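Local atomic coordinates of carboxysome shell vertex protein CcmL (Thermosynechococcus elongatus, PDB entry 4N8F), a protein that probably forms the pentameric vertices of the carboxysome, the polyhedral compartment that sequesters RuBisCO, and so may introduce curvature into its flat hexagonal shell layer. Residues A4-T9 with K23-Q28; L27-E32 with D39-A44; E53-S58 with A76-I81. All coordinates share one frame; numbering follows the deposited sequence.

Contact 1: residues A4-T9 with K23-Q28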
# COMPACT_ATOMS: atom_id res chain seq x y z
N ALA C 4 -3.85 10.77 -13.31
CA ALA C 4 -3.27 12.03 -12.83
C ALA C 4 -2.90 12.93 -13.99
O ALA C 4 -2.81 12.53 -15.18
CB ALA C 4 -2.04 11.76 -11.94
N ARG C 5 -2.60 14.17 -13.64
CA ARG C 5 -2.04 15.02 -14.61
C ARG C 5 -0.62 15.41 -14.24
O ARG C 5 -0.33 15.62 -13.06
CB ARG C 5 -2.93 16.25 -14.84
CG ARG C 5 -3.15 17.17 -13.64
CD ARG C 5 -3.61 18.53 -14.22
NE ARG C 5 -3.23 19.44 -13.25
CZ ARG C 5 -2.27 20.34 -13.26
NH1 ARG C 5 -1.60 20.80 -14.33
NH2 ARG C 5 -2.10 20.87 -12.09
N VAL C 6 0.21 15.62 -15.25
CA VAL C 6 1.58 16.01 -14.99
C VAL C 6 1.58 17.43 -14.67
O VAL C 6 1.04 18.21 -15.40
CB VAL C 6 2.44 15.87 -16.23
CG1 VAL C 6 3.84 16.35 -15.97
CG2 VAL C 6 2.37 14.44 -16.67
N CYS C 7 2.18 17.82 -13.56
CA CYS C 7 2.08 19.21 -13.24
C CYS C 7 3.34 19.84 -12.85
O CYS C 7 3.31 21.03 -12.63
CB CYS C 7 1.04 19.48 -12.17
SG CYS C 7 1.49 18.85 -10.57
N GLY C 8 4.46 19.11 -12.82
CA GLY C 8 5.75 19.75 -12.57
C GLY C 8 6.88 18.75 -12.58
O GLY C 8 6.74 17.73 -13.14
N THR C 9 8.00 19.09 -11.98
CA THR C 9 9.13 18.21 -11.95
C THR C 9 9.92 18.42 -10.65
O THR C 9 9.86 19.50 -10.04
CB THR C 9 10.14 18.53 -13.06
OG1 THR C 9 10.69 19.80 -12.78
CG2 THR C 9 9.50 18.61 -14.38
N LYS C 23 14.09 10.76 -14.82
CA LYS C 23 13.22 11.90 -14.75
C LYS C 23 12.13 11.77 -13.70
O LYS C 23 11.35 10.83 -13.70
CB LYS C 23 12.60 12.22 -16.11
CG LYS C 23 12.33 13.72 -16.23
CD LYS C 23 11.19 14.06 -17.18
CE LYS C 23 10.77 15.52 -17.02
NZ LYS C 23 11.91 16.45 -17.02
N PHE C 24 12.06 12.73 -12.79
CA PHE C 24 11.00 12.80 -11.77
C PHE C 24 9.90 13.84 -12.07
O PHE C 24 10.11 15.06 -11.98
CB PHE C 24 11.58 13.12 -10.40
CG PHE C 24 12.65 12.16 -9.94
CD1 PHE C 24 12.33 10.90 -9.58
CD2 PHE C 24 13.97 12.54 -9.88
CE1 PHE C 24 13.29 10.03 -9.14
CE2 PHE C 24 14.95 11.66 -9.44
CZ PHE C 24 14.60 10.41 -9.05
N LEU C 25 8.70 13.35 -12.34
CA LEU C 25 7.61 14.28 -12.59
C LEU C 25 6.84 14.43 -11.33
O LEU C 25 6.73 13.48 -10.59
CB LEU C 25 6.72 13.75 -13.72
CG LEU C 25 7.29 13.71 -15.14
CD1 LEU C 25 6.22 13.15 -16.07
CD2 LEU C 25 7.72 15.08 -15.62
N VAL C 26 6.30 15.62 -11.09
CA VAL C 26 5.23 15.78 -10.14
C VAL C 26 3.86 15.56 -10.81
O VAL C 26 3.58 16.13 -11.85
CB VAL C 26 5.27 17.16 -9.50
CG1 VAL C 26 4.25 17.25 -8.39
CG2 VAL C 26 6.68 17.49 -9.01
N LEU C 27 3.02 14.74 -10.21
CA LEU C 27 1.67 14.38 -10.70
C LEU C 27 0.61 14.87 -9.69
O LEU C 27 0.77 14.72 -8.48
CB LEU C 27 1.57 12.88 -10.84
CG LEU C 27 2.66 12.18 -11.67
CD1 LEU C 27 2.40 10.71 -11.92
CD2 LEU C 27 2.77 12.83 -13.05
N GLN C 28 -0.45 15.50 -10.18
CA GLN C 28 -1.58 15.80 -9.37
C GLN C 28 -2.64 14.77 -9.74
O GLN C 28 -2.98 14.63 -10.89
CB GLN C 28 -2.10 17.18 -9.66
CG GLN C 28 -3.34 17.53 -8.80
CD GLN C 28 -3.73 18.98 -8.91
OE1 GLN C 28 -3.41 19.65 -9.89
NE2 GLN C 28 -4.43 19.48 -7.90
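The side chain of R5 leaves with CG between its backbone N and carbonyl carbon (chi1 61°) while that of Q28 leaves with CG anti to its backbone N (chi1 179°), which sets the two side by side, pointing the same way. They sit on neighbouring antiparallel strands of the beta barrel of the EutN/CcmL family, a member of the OB clan. At the tips R5 NH2 gives Q28 OE1 a nearly straight hydrogen bond of 2.8 Å; the oxygen lies at the edge of the guanidinium, in its plane, although the amide itself is turned 61° from it. Salt bridges to D52 and to D88 of a neighbouring subunit also hold this guanidinium. At the base of these side chains, the backbones of R5 and Q28 form a hydrogen-bonded pair, with R5 N 2.8 Å from Q28 O.

The register slips by one residue in a classic beta bulge: C7 and G8 both face V26, whose O accepts from C7 N at 2.8 Å and G8 N at 3.3 Å. V6 lies on the other face, its CG2 4.0 Å from L27 CD2 and its CG1 against the methyls of L25. Within the bulge, C7 SG rests 3.9 Å from V26 CG1.

Contact 2: residues L27-E32 with D39-A44; sequences LQYLGE and DYEVAA
E41 OE2 is gripped twice: Y29 OH donates to it across the contact at 2.8 Å, and from outside the two segments K2 NZ of a neighbouring subunit pairs with it in an intersubunit salt bridge. The join is between two antiparallel strands, 24-30 and 39-45, that are neighbours in the OB-type sheet. The tyrosine hydroxyl meets OE2 on its anti side, 34° out of the carboxylate plane, whereas the oxygen lies in the plane of the ring, beyond its edge. E41 reaches it by a chain that starts anti to the backbone N and then bends at chi2 (68°), which turns the carboxylate back toward the hydroxyl; CB and CG lie close to that hydroxyl oxygen too. Its other oxygen, OE1, accepts from M1 N of the same neighbouring subunit, so both oxygens of this buried carboxylate have partners; the nearby lysine would be expected to stabilise its charge.

D39 runs alongside the Y29 ring in the same direction, OD2 coming to 3.4 Å from CD1, with the carboxylate turned 37° from the ring. L27 and E41 form a hydrogen-bonded pair, L27 N to E41 O at 2.9 Å and E41 N to L27 O at 3.0 Å, and Y29 N reaches D39 O at 3.2 Å from above the carbonyl plane. Q28 and Y40, the intervening non-hydrogen-bonded pair, direct their side chains to the opposite face, where Y40 makes a cation-pi contact with K2 of the neighbouring subunit and its OH bonds to I3 N there. On the E41 side, L27 CD1 abuts A43 CB at 3.7 Å.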
# COMPACT_ATOMS: atom_id res chain seq x y z
N LEU C 27 3.02 14.74 -10.21
CA LEU C 27 1.67 14.38 -10.70
C LEU C 27 0.61 14.87 -9.69
O LEU C 27 0.77 14.72 -8.48
CB LEU C 27 1.57 12.88 -10.84
CG LEU C 27 2.66 12.18 -11.67
CD1 LEU C 27 2.40 10.71 -11.92
CD2 LEU C 27 2.77 12.83 -13.05
N GLN C 28 -0.45 15.50 -10.18
CA GLN C 28 -1.58 15.80 -9.37
C GLN C 28 -2.64 14.77 -9.74
O GLN C 28 -2.98 14.63 -10.89
CB GLN C 28 -2.10 17.18 -9.66
CG GLN C 28 -3.34 17.53 -8.80
CD GLN C 28 -3.73 18.98 -8.91
OE1 GLN C 28 -3.41 19.65 -9.89
NE2 GLN C 28 -4.43 19.48 -7.90
N TYR C 29 -3.17 14.08 -8.75
CA TYR C 29 -4.24 13.13 -8.97
C TYR C 29 -5.52 13.81 -9.47
O TYR C 29 -5.83 14.90 -9.03
CB TYR C 29 -4.50 12.27 -7.70
CG TYR C 29 -3.38 11.29 -7.40
CD1 TYR C 29 -2.52 11.49 -6.34
CD2 TYR C 29 -3.18 10.15 -8.21
CE1 TYR C 29 -1.52 10.61 -6.06
CE2 TYR C 29 -2.20 9.26 -7.92
CZ TYR C 29 -1.33 9.49 -6.88
OH TYR C 29 -0.30 8.62 -6.63
N LEU C 30 -6.29 13.07 -10.29
CA LEU C 30 -7.56 13.51 -10.81
C LEU C 30 -8.70 12.64 -10.23
O LEU C 30 -8.64 11.42 -10.25
CB LEU C 30 -7.60 13.49 -12.32
CG LEU C 30 -6.55 14.37 -13.03
CD1 LEU C 30 -6.69 14.22 -14.56
CD2 LEU C 30 -6.65 15.83 -12.65
N GLY C 31 -9.72 13.32 -9.76
CA GLY C 31 -10.88 12.70 -9.11
C GLY C 31 -12.03 12.47 -10.06
O GLY C 31 -11.88 12.46 -11.27
N GLU C 32 -13.22 12.31 -9.50
CA GLU C 32 -14.41 12.18 -10.27
C GLU C 32 -14.56 13.47 -11.12
O GLU C 32 -14.34 14.60 -10.64
CB GLU C 32 -15.60 11.99 -9.34
CG GLU C 32 -16.87 11.55 -10.05
CD GLU C 32 -17.95 11.22 -9.03
OE1 GLU C 32 -18.51 12.17 -8.49
OE2 GLU C 32 -18.16 10.01 -8.73
N ASP C 39 -3.89 16.13 -3.82
CA ASP C 39 -3.04 14.99 -3.57
C ASP C 39 -2.07 14.88 -4.76
O ASP C 39 -2.43 15.23 -5.88
CB ASP C 39 -3.87 13.70 -3.35
CG ASP C 39 -3.00 12.53 -2.85
OD1 ASP C 39 -1.88 12.76 -2.28
OD2 ASP C 39 -3.40 11.36 -3.04
N TYR C 40 -0.85 14.43 -4.50
CA TYR C 40 0.26 14.51 -5.48
C TYR C 40 1.17 13.26 -5.35
O TYR C 40 1.16 12.59 -4.34
CB TYR C 40 1.08 15.81 -5.28
CG TYR C 40 2.05 15.61 -4.17
CD1 TYR C 40 1.68 15.87 -2.86
CD2 TYR C 40 3.30 15.03 -4.41
CE1 TYR C 40 2.54 15.62 -1.82
CE2 TYR C 40 4.18 14.75 -3.37
CZ TYR C 40 3.79 15.05 -2.08
OH TYR C 40 4.62 14.78 -1.03
N GLU C 41 1.89 12.92 -6.41
CA GLU C 41 2.88 11.85 -6.39
C GLU C 41 4.12 12.33 -7.12
O GLU C 41 4.01 13.06 -8.09
CB GLU C 41 2.33 10.62 -7.13
CG GLU C 41 3.05 9.31 -6.83
CD GLU C 41 2.88 8.77 -5.41
OE1 GLU C 41 3.88 8.20 -4.90
OE2 GLU C 41 1.81 8.92 -4.83
N VAL C 42 5.29 11.94 -6.71
CA VAL C 42 6.43 12.15 -7.59
C VAL C 42 6.75 10.82 -8.22
O VAL C 42 6.82 9.79 -7.53
CB VAL C 42 7.65 12.69 -6.83
CG1 VAL C 42 8.87 12.81 -7.76
CG2 VAL C 42 7.31 13.99 -6.16
N ALA C 43 6.86 10.80 -9.54
CA ALA C 43 7.00 9.56 -10.25
C ALA C 43 8.07 9.59 -11.30
O ALA C 43 8.24 10.58 -11.98
CB ALA C 43 5.68 9.22 -10.90
N ALA C 44 8.72 8.45 -11.47
CA ALA C 44 9.63 8.20 -12.61
C ALA C 44 8.87 8.17 -13.90
O ALA C 44 7.68 7.74 -13.96
CB ALA C 44 10.39 6.88 -12.45

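Contact 3: residues E53-S58 with A76-I81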
# COMPACT_ATOMS: atom_id res chain seq x y z
N GLU C 53 -0.31 16.73 -19.50
CA GLU C 53 -0.87 15.44 -20.03
C GLU C 53 -1.52 14.59 -18.93
O GLU C 53 -1.11 14.64 -17.77
CB GLU C 53 0.18 14.61 -20.74
CG GLU C 53 0.89 15.43 -21.81
CD GLU C 53 1.38 14.67 -23.02
OE1 GLU C 53 2.46 13.99 -22.99
OE2 GLU C 53 0.73 14.87 -24.07
N TRP C 54 -2.59 13.90 -19.29
CA TRP C 54 -3.16 12.94 -18.40
C TRP C 54 -2.36 11.68 -18.55
O TRP C 54 -1.97 11.30 -19.68
CB TRP C 54 -4.65 12.69 -18.68
CG TRP C 54 -5.51 13.86 -18.39
CD1 TRP C 54 -5.14 15.18 -18.37
CD2 TRP C 54 -6.91 13.83 -18.09
NE1 TRP C 54 -6.22 15.97 -18.01
CE2 TRP C 54 -7.33 15.17 -17.89
CE3 TRP C 54 -7.84 12.81 -17.95
CZ2 TRP C 54 -8.64 15.51 -17.56
CZ3 TRP C 54 -9.14 13.13 -17.65
CH2 TRP C 54 -9.53 14.47 -17.46
N VAL C 55 -2.10 11.06 -17.40
CA VAL C 55 -1.34 9.82 -17.31
C VAL C 55 -1.94 8.75 -16.37
O VAL C 55 -2.70 9.05 -15.45
CB VAL C 55 0.12 10.06 -16.88
CG1 VAL C 55 0.85 10.97 -17.88
CG2 VAL C 55 0.20 10.57 -15.47
N LEU C 56 -1.56 7.49 -16.60
CA LEU C 56 -1.69 6.46 -15.60
C LEU C 56 -0.41 6.30 -14.81
O LEU C 56 0.70 6.16 -15.38
CB LEU C 56 -2.05 5.11 -16.22
CG LEU C 56 -3.36 5.02 -16.98
CD1 LEU C 56 -3.55 3.62 -17.62
CD2 LEU C 56 -4.50 5.29 -16.01
N VAL C 57 -0.58 6.29 -13.50
CA VAL C 57 0.52 6.01 -12.62
C VAL C 57 0.32 4.67 -11.90
O VAL C 57 -0.78 4.34 -11.45
CB VAL C 57 0.82 7.22 -11.69
CG1 VAL C 57 -0.37 7.66 -10.93
CG2 VAL C 57 1.88 6.87 -10.67
N SER C 58 1.39 3.88 -11.84
CA SER C 58 1.48 2.64 -11.03
C SER C 58 2.36 2.83 -9.81
O SER C 58 3.47 3.45 -9.90
CB SER C 58 2.10 1.52 -11.88
OG SER C 58 1.15 1.08 -12.82
N ALA C 76 6.68 4.67 -7.63
CA ALA C 76 5.67 5.30 -8.49
C ALA C 76 6.28 5.55 -9.87
O ALA C 76 7.42 6.08 -9.98
CB ALA C 76 5.21 6.59 -7.90
N ALA C 77 5.55 5.21 -10.92
CA ALA C 77 6.03 5.48 -12.28
C ALA C 77 4.89 5.83 -13.19
O ALA C 77 3.81 5.20 -13.08
CB ALA C 77 6.74 4.27 -12.86
N VAL C 78 5.13 6.74 -14.14
CA VAL C 78 4.19 6.91 -15.21
C VAL C 78 4.25 5.69 -16.14
O VAL C 78 5.31 5.34 -16.58
CB VAL C 78 4.48 8.17 -16.02
CG1 VAL C 78 3.67 8.16 -17.33
CG2 VAL C 78 4.22 9.40 -15.17
N VAL C 79 3.13 5.05 -16.44
CA VAL C 79 3.16 3.86 -17.34
C VAL C 79 2.47 4.02 -18.68
O VAL C 79 2.73 3.27 -19.61
CB VAL C 79 2.68 2.58 -16.63
CG1 VAL C 79 3.55 2.32 -15.41
CG2 VAL C 79 1.21 2.59 -16.24
N ALA C 80 1.72 5.10 -18.82
CA ALA C 80 0.94 5.37 -20.02
C ALA C 80 0.53 6.82 -20.02
O ALA C 80 0.14 7.41 -18.97
CB ALA C 80 -0.32 4.50 -20.03
N ILE C 81 0.60 7.42 -21.21
CA ILE C 81 -0.03 8.70 -21.44
C ILE C 81 -1.41 8.46 -21.96
O ILE C 81 -1.56 7.71 -22.92
CB ILE C 81 0.73 9.54 -22.45
CG1 ILE C 81 2.09 9.88 -21.86
CG2 ILE C 81 -0.07 10.78 -22.82
CD1 ILE C 81 3.08 10.22 -22.93
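V79 is wedged between the side chains of L56 and S58. Its CG2 lies 4.1 Å from L56 CB, and both its methyls, CG1 and CG2, come to 3.7 Å from S58 OG, so the branched valine packs against two alternate residues of the facing strand. The hydroxyl it touches is hydrogen-bonded to P73 O of a neighbouring subunit. Next along, L56 CD1 settles over the small A80, 4.1 Å from its CB.

On the other face the bumps are the valines. V55 and V78 cross at about a right angle, CG1 to CG1 at 4.0 Å, and V55 CB also leans on the carbonyl of A80. V57 drops CG2, anti to its backbone N, onto A77 O at 3.5 Å. At the end of the ladder I81 spreads its branches, CG2 against W54 O and CD1 3.8 Å from E53 OE1, an oxygen that accepts from G50 N.

V79 is itself the extra residue, as the bonds establish: L56 N goes to A80 O, yet L56 O takes V79 N at 2.9 Å, and the CA register moves from L56–A80 to V57–V78. Beyond that step S58 and A77 exchange a regular pair of hydrogen bonds. This is an antiparallel ladder broken by a beta bulge, in the beta barrel of the EutN/CcmL family, of the OB clan.

How the contacts relate
All three contacts are largely buried and belong to one sheet. Contacts 1 and 2 share strand 24-30, meeting at L27 and Q28, where each strand edge takes a different partner. Contact 3 closes the order: A4 O to V55 N (2.8 Å) ties it to contact 1, and A44 O to V78 N (2.7 Å) ties it to contact 2. L27 CD1 also packs on V57 CB. Chemistry follows place. Contact 3, nearest the centre of the chain, is mostly aliphatic, whereas contacts 1 and 2 carry buried charges that meet acidic or basic groups of an adjoining subunit. Bulges interrupt contacts 1 and 3, and strands of both extend into ladders with other subunits.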